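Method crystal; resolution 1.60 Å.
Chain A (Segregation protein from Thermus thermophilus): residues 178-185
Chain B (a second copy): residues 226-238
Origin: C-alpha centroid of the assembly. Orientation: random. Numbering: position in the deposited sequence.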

ATOM      1  N   MET A 178      10.568  -3.550  -8.326  1.00 15.24           N
ATOM      2  CA  MET A 178      11.239  -4.826  -8.540  1.00 18.26           C
ATOM      3  C   MET A 178      11.338  -5.681  -7.283  1.00 17.08           C
ATOM      4  O   MET A 178      12.310  -6.410  -7.070  1.00 19.50           O
ATOM      5  N   TYR A 179      10.308  -5.593  -6.449  1.00 13.15           N
ATOM      6  CA  TYR A 179      10.252  -6.373  -5.220  1.00 13.53           C
ATOM      7  C   TYR A 179      10.212  -7.855  -5.617  1.00 14.14           C
ATOM      8  O   TYR A 179       9.232  -8.312  -6.207  1.00 15.27           O
ATOM      9  N   ASP A 180      11.267  -8.598  -5.288  1.00 14.06           N
ATOM     10  CA  ASP A 180      11.349 -10.027  -5.628  1.00 14.65           C
ATOM     11  C   ASP A 180      10.560 -10.881  -4.645  1.00 14.47           C
ATOM     12  O   ASP A 180      11.075 -11.282  -3.602  1.00 15.36           O
ATOM     13  N   GLY A 181       9.312 -11.174  -4.995  1.00 12.58           N
ATOM     14  CA  GLY A 181       8.463 -11.967  -4.124  1.00 11.86           C
ATOM     15  C   GLY A 181       8.891 -13.407  -3.923  1.00 12.37           C
ATOM     16  O   GLY A 181       8.266 -14.134  -3.153  1.00 12.89           O
ATOM     17  N   ARG A 182       9.941 -13.834  -4.611  1.00 15.35           N
ATOM     18  CA  ARG A 182      10.398 -15.211  -4.449  1.00 14.65           C
ATOM     19  C   ARG A 182      11.170 -15.374  -3.149  1.00 16.72           C
ATOM     20  O   ARG A 182      11.355 -16.493  -2.660  1.00 18.27           O
ATOM     21  N   THR A 183      11.610 -14.257  -2.587  1.00 15.28           N
ATOM     22  CA  THR A 183      12.432 -14.275  -1.382  1.00 16.25           C
ATOM     23  C   THR A 183      11.874 -13.491  -0.209  1.00 18.64           C
ATOM     24  O   THR A 183      10.968 -12.675  -0.361  1.00 18.88           O
ATOM     25  N   LEU A 184      12.449 -13.740   0.962  1.00 14.28           N
ATOM     26  CA  LEU A 184      12.068 -13.038   2.171  1.00 15.48           C
ATOM     27  C   LEU A 184      13.058 -11.887   2.347  1.00 16.02           C
ATOM     28  O   LEU A 184      12.885 -11.029   3.216  1.00 17.59           O
ATOM     29  N   LEU A 185      14.098 -11.881   1.514  1.00 17.95           N
ATOM     30  CA  LEU A 185      15.113 -10.828   1.556  1.00 17.37           C
ATOM     31  C   LEU A 185      14.464  -9.513   1.170  1.00 17.79           C
ATOM     32  O   LEU A 185      14.756  -8.473   1.751  1.00 16.49           O
TER
ATOM     33  N   ALA B 226       2.954 -20.677   3.332  1.00 16.26           N
ATOM     34  CA  ALA B 226       3.584 -20.225   2.095  1.00 16.19           C
ATOM     35  C   ALA B 226       4.103 -18.815   2.328  1.00 15.41           C
ATOM     36  O   ALA B 226       3.527 -17.849   1.839  1.00 15.50           O
ATOM     37  N   PRO B 227       5.211 -18.687   3.074  1.00 16.04           N
ATOM     38  CA  PRO B 227       5.846 -17.407   3.414  1.00 15.24           C
ATOM     39  C   PRO B 227       6.253 -16.473   2.277  1.00 14.67           C
ATOM     40  O   PRO B 227       6.470 -15.279   2.507  1.00 14.52           O
ATOM     41  N   THR B 228       6.365 -16.986   1.059  1.00 13.89           N
ATOM     42  CA  THR B 228       6.725 -16.110  -0.047  1.00 11.84           C
ATOM     43  C   THR B 228       5.595 -15.941  -1.054  1.00 13.08           C
ATOM     44  O   THR B 228       5.809 -15.414  -2.138  1.00 14.84           O
ATOM     45  N   SER B 229       4.385 -16.367  -0.689  1.00 14.64           N
ATOM     46  CA  SER B 229       3.230 -16.209  -1.573  1.00 13.67           C
ATOM     47  C   SER B 229       2.778 -14.751  -1.462  1.00 14.16           C
ATOM     48  O   SER B 229       3.065 -14.083  -0.469  1.00 11.69           O
ATOM     49  N   PRO B 230       2.057 -14.243  -2.472  1.00 16.69           N
ATOM     50  CA  PRO B 230       1.578 -12.852  -2.480  1.00 16.49           C
ATOM     51  C   PRO B 230       0.859 -12.409  -1.204  1.00 15.93           C
ATOM     52  O   PRO B 230       1.086 -11.305  -0.711  1.00 12.78           O
ATOM     53  N   GLY B 231      -0.002 -13.271  -0.676  1.00 13.14           N
ATOM     54  CA  GLY B 231      -0.732 -12.950   0.537  1.00 13.49           C
ATOM     55  C   GLY B 231       0.184 -12.784   1.736  1.00 14.01           C
ATOM     56  O   GLY B 231      -0.074 -11.974   2.620  1.00 14.01           O
ATOM     57  N   ALA B 232       1.259 -13.562   1.779  1.00 11.53           N
ATOM     58  CA  ALA B 232       2.206 -13.453   2.879  1.00 13.02           C
ATOM     59  C   ALA B 232       2.890 -12.088   2.816  1.00 12.93           C
ATOM     60  O   ALA B 232       3.013 -11.400   3.832  1.00 11.47           O
ATOM     61  N   HIS B 233       3.334 -11.684   1.626  1.00 12.91           N
ATOM     62  CA  HIS B 233       4.002 -10.389   1.496  1.00 12.45           C
ATOM     63  C   HIS B 233       3.038  -9.252   1.848  1.00 12.37           C
ATOM     64  O   HIS B 233       3.424  -8.269   2.476  1.00 10.58           O
ATOM     65  N   ALA B 234       1.779  -9.390   1.447  1.00 12.27           N
ATOM     66  CA  ALA B 234       0.789  -8.358   1.749  1.00 10.49           C
ATOM     67  C   ALA B 234       0.504  -8.266   3.252  1.00 11.57           C
ATOM     68  O   ALA B 234       0.444  -7.167   3.808  1.00 11.31           O
ATOM     69  N   TYR B 235       0.336  -9.403   3.926  1.00  9.88           N
ATOM     70  CA  TYR B 235       0.080  -9.341   5.364  1.00 11.70           C
ATOM     71  C   TYR B 235       1.287  -8.840   6.150  1.00 13.11           C
ATOM     72  O   TYR B 235       1.134  -8.230   7.206  1.00 12.33           O
ATOM     73  N   ARG B 236       2.490  -9.087   5.637  1.00 12.12           N
ATOM     74  CA  ARG B 236       3.692  -8.600   6.303  1.00 12.11           C
ATOM     75  C   ARG B 236       3.656  -7.073   6.238  1.00 12.85           C
ATOM     76  O   ARG B 236       3.906  -6.382   7.226  1.00 12.36           O
ATOM     77  N   ARG B 237       3.311  -6.555   5.062  1.00 10.73           N
ATOM     78  CA  ARG B 237       3.251  -5.116   4.850  1.00 12.50           C
ATOM     79  C   ARG B 237       2.097  -4.497   5.647  1.00 11.81           C
ATOM     80  O   ARG B 237       2.230  -3.404   6.196  1.00 11.42           O
ATOM     81  N   LEU B 238       0.973  -5.206   5.729  1.00 10.91           N
ATOM     82  CA  LEU B 238      -0.164  -4.695   6.482  1.00 12.61           C
ATOM     83  C   LEU B 238       0.192  -4.502   7.951  1.00 13.00           C
ATOM     84  O   LEU B 238      -0.205  -3.514   8.561  1.00 12.01           O
TER

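The contact is organised around H233(B). The CA-to-CB bond of H233(B) points toward chain A, and with chi1 -68° (m) and chi2 -69° its imidazole uses both ring nitrogens there. H233(B) ND1 lies 2.6 Å from Y179(A) OH, a short hydrogen bond in which either atom could be the donor. H233(B) NE2 donates to G181(A) O at 2.8 Å with an N-H...acceptor angle of 150°. The same nitrogen makes a weak bond to its own chain, 3.2 Å from NE2 to T228(B) O at only 120°. This shared donor lies beside two carbonyl oxygens, G181(A) O and T228(B) O, which stand 3.0 Å apart; both are acceptors, so they do not bond to each other. T183(A) O also lies near the plane of the imidazole, 3.4 Å from H233(B) CE1.

The CA-to-CB bond of Y179(A) points toward chain B, with chi1 -179° (t). Its ring edge meets the H233(B) face in an offset edge-to-face pair, with centroids 5.0 Å apart and planes at 90°. Over one face of the tyrosine sits the guanidinium of R237(B) (chi1 t, chi2 t, chi3 m): R237(B) CZ is 5.0 Å from the ring centroid and 19° off its normal, which supports a cation-pi interaction.

Water 1 bridges the stretches, 2.8 Å from Y179(A) OH and donating to H233(B) O at 2.9 Å. Water 2 donates to L184(A) O at 3.0 Å and weakly accepts from R236(B) NH1 at 3.3 Å.

Farther out, methyl groups pack against one another and against backbone carbonyls. The CA-to-CB bond of L184(A) points sideways, but with chi1 m and chi2 t its end comes nearer, placing L184(A) CD2 3.4 Å from P227(B) O, 3.7 Å from T228(B) CG2 and 4.4 Å from P227(B) CB. The CA-to-CB bond of T228(B), chi1 60° (p), points toward chain A, and T228(B) CG2 also approaches R182(A) O at 3.6 Å. The CA-to-CB bond of R182(A) points away, and R182(A) NH2 is salt-bridged to D180(A) OD2 at 2.8 Å.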

ATOM      1  CB  MET A 178      12.621  -4.566  -9.142  1.00 22.31           C
ATOM      2  CG  MET A 178      12.519  -3.719 -10.407  1.00 29.19           C
ATOM      3  SD  MET A 178      14.049  -3.503 -11.299  1.00 34.38           S
ATOM      4  CE  MET A 178      14.049  -4.989 -12.302  1.00 40.50           C
ATOM      5  CB  TYR A 179       8.979  -5.985  -4.455  1.00 11.70           C
ATOM      6  CG  TYR A 179       8.760  -6.693  -3.135  1.00 11.79           C
ATOM      7  CD1 TYR A 179       9.203  -6.139  -1.933  1.00 10.83           C
ATOM      8  CD2 TYR A 179       8.063  -7.902  -3.086  1.00 12.28           C
ATOM      9  CE1 TYR A 179       8.946  -6.782  -0.701  1.00 12.11           C
ATOM     10  CE2 TYR A 179       7.806  -8.542  -1.880  1.00 11.19           C
ATOM     11  CZ  TYR A 179       8.244  -7.979  -0.690  1.00 13.23           C
ATOM     12  OH  TYR A 179       7.955  -8.613   0.499  1.00 15.84           O
ATOM     13  CB  ASP A 180      12.813 -10.483  -5.642  1.00 17.52           C
ATOM     14  CG  ASP A 180      12.985 -11.898  -6.187  1.00 21.13           C
ATOM     15  OD1 ASP A 180      11.970 -12.541  -6.507  1.00 17.60           O
ATOM     16  OD2 ASP A 180      14.139 -12.365  -6.299  1.00 23.87           O
ATOM     17  CB  ARG A 182      11.325 -15.617  -5.596  1.00 19.26           C
ATOM     18  CG  ARG A 182      10.733 -15.564  -6.987  1.00 20.33           C
ATOM     19  CD  ARG A 182      11.827 -15.911  -7.984  1.00 26.76           C
ATOM     20  NE  ARG A 182      12.943 -14.979  -7.864  1.00 30.63           N
ATOM     21  CZ  ARG A 182      14.165 -15.186  -8.349  1.00 30.73           C
ATOM     22  NH1 ARG A 182      14.452 -16.311  -8.994  1.00 28.06           N
ATOM     23  NH2 ARG A 182      15.097 -14.256  -8.201  1.00 32.75           N
ATOM     24  CB  THR A 183      13.814 -13.678  -1.670  1.00 21.18           C
ATOM     25  OG1 THR A 183      13.700 -12.247  -1.735  1.00 21.56           O
ATOM     26  CG2 THR A 183      14.346 -14.182  -2.996  1.00 24.10           C
ATOM     27  CB  LEU A 184      12.119 -13.980   3.374  1.00 15.58           C
ATOM     28  CG  LEU A 184      11.077 -15.106   3.335  1.00 20.74           C
ATOM     29  CD1 LEU A 184      11.134 -15.922   4.621  1.00 20.55           C
ATOM     30  CD2 LEU A 184       9.696 -14.498   3.165  1.00 21.18           C
ATOM     31  CB  LEU A 185      16.267 -11.138   0.594  1.00 20.30           C
ATOM     32  CG  LEU A 185      17.340 -10.051   0.433  1.00 19.71           C
ATOM     33  CD1 LEU A 185      17.986  -9.760   1.776  1.00 23.89           C
ATOM     34  CD2 LEU A 185      18.393 -10.504  -0.583  1.00 20.95           C
TER
ATOM     35  CB  ALA B 226       2.558 -20.232   0.961  1.00 18.21           C
ATOM     36  CB  PRO B 227       7.030 -17.834   4.283  1.00 16.48           C
ATOM     37  CG  PRO B 227       7.382 -19.170   3.733  1.00 18.20           C
ATOM     38  CD  PRO B 227       6.026 -19.814   3.569  1.00 18.74           C
ATOM     39  CB  THR B 228       8.008 -16.570  -0.783  1.00 14.24           C
ATOM     40  OG1 THR B 228       7.819 -17.885  -1.316  1.00 16.12           O
ATOM     41  CG2 THR B 228       9.204 -16.557   0.173  1.00 16.65           C
ATOM     42  CB  SER B 229       2.093 -17.138  -1.142  1.00 14.61           C
ATOM     43  OG  SER B 229       1.657 -16.823   0.162  1.00 14.56           O
ATOM     44  CB  PRO B 230       0.675 -12.814  -3.704  1.00 18.71           C
ATOM     45  CG  PRO B 230       1.364 -13.780  -4.640  1.00 17.19           C
ATOM     46  CD  PRO B 230       1.669 -14.934  -3.713  1.00 12.70           C
ATOM     47  CB  ALA B 232       3.244 -14.583   2.798  1.00 12.85           C
ATOM     48  CB  HIS B 233       4.534 -10.192   0.071  1.00  9.65           C
ATOM     49  CG  HIS B 233       5.661 -11.111  -0.296  1.00 11.22           C
ATOM     50  ND1 HIS B 233       6.916 -11.018   0.272  1.00 14.56           N
ATOM     51  CD2 HIS B 233       5.715 -12.153  -1.160  1.00 13.02           C
ATOM     52  CE1 HIS B 233       7.692 -11.964  -0.225  1.00 14.16           C
ATOM     53  NE2 HIS B 233       6.988 -12.666  -1.096  1.00 12.56           N
ATOM     54  CB  ALA B 234      -0.499  -8.620   0.974  1.00 10.15           C
ATOM     55  CB  TYR B 235      -0.409 -10.693   5.899  1.00 10.71           C
ATOM     56  CG  TYR B 235      -1.909 -10.825   5.765  1.00 12.58           C
ATOM     57  CD1 TYR B 235      -2.761  -9.948   6.434  1.00 12.68           C
ATOM     58  CD2 TYR B 235      -2.479 -11.788   4.932  1.00 13.89           C
ATOM     59  CE1 TYR B 235      -4.145 -10.023   6.265  1.00 12.13           C
ATOM     60  CE2 TYR B 235      -3.854 -11.874   4.759  1.00 12.91           C
ATOM     61  CZ  TYR B 235      -4.680 -10.988   5.422  1.00 11.47           C
ATOM     62  OH  TYR B 235      -6.037 -11.048   5.221  1.00 12.77           O
ATOM     63  CB  ARG B 236       4.944  -9.133   5.586  1.00 16.32           C
ATOM     64  CG  ARG B 236       6.289  -8.551   6.056  1.00 22.46           C
ATOM     65  CD  ARG B 236       6.553  -8.818   7.527  1.00 32.56           C
ATOM     66  NE  ARG B 236       7.778  -8.185   8.023  1.00 38.93           N
ATOM     67  CZ  ARG B 236       9.014  -8.623   7.787  1.00 41.21           C
ATOM     68  NH1 ARG B 236       9.214  -9.709   7.054  1.00 44.84           N
ATOM     69  NH2 ARG B 236      10.055  -7.980   8.300  1.00 40.49           N
ATOM     70  CB  ARG B 237       3.112  -4.836   3.351  1.00 14.65           C
ATOM     71  CG  ARG B 237       3.236  -3.375   2.945  1.00 17.37           C
ATOM     72  CD  ARG B 237       3.385  -3.258   1.426  1.00 14.99           C
ATOM     73  NE  ARG B 237       4.607  -3.917   0.958  1.00 16.68           N
ATOM     74  CZ  ARG B 237       4.643  -4.957   0.126  1.00 17.19           C
ATOM     75  NH1 ARG B 237       3.522  -5.486  -0.354  1.00 20.46           N
ATOM     76  NH2 ARG B 237       5.803  -5.478  -0.222  1.00 16.40           N
ATOM     77  CB  LEU B 238      -1.354  -5.648   6.385  1.00 12.46           C
ATOM     78  CG  LEU B 238      -2.586  -5.192   7.178  1.00 14.31           C
ATOM     79  CD1 LEU B 238      -3.083  -3.861   6.625  1.00 14.32           C
ATOM     80  CD2 LEU B 238      -3.674  -6.244   7.083  1.00 13.63           C
TER
HETATM   81  O   HOH W   1       6.209  -7.572   2.463  1.00 21.67           O
HETATM   82  O   HOH W   2      12.084 -11.150   6.129  1.00 30.82           O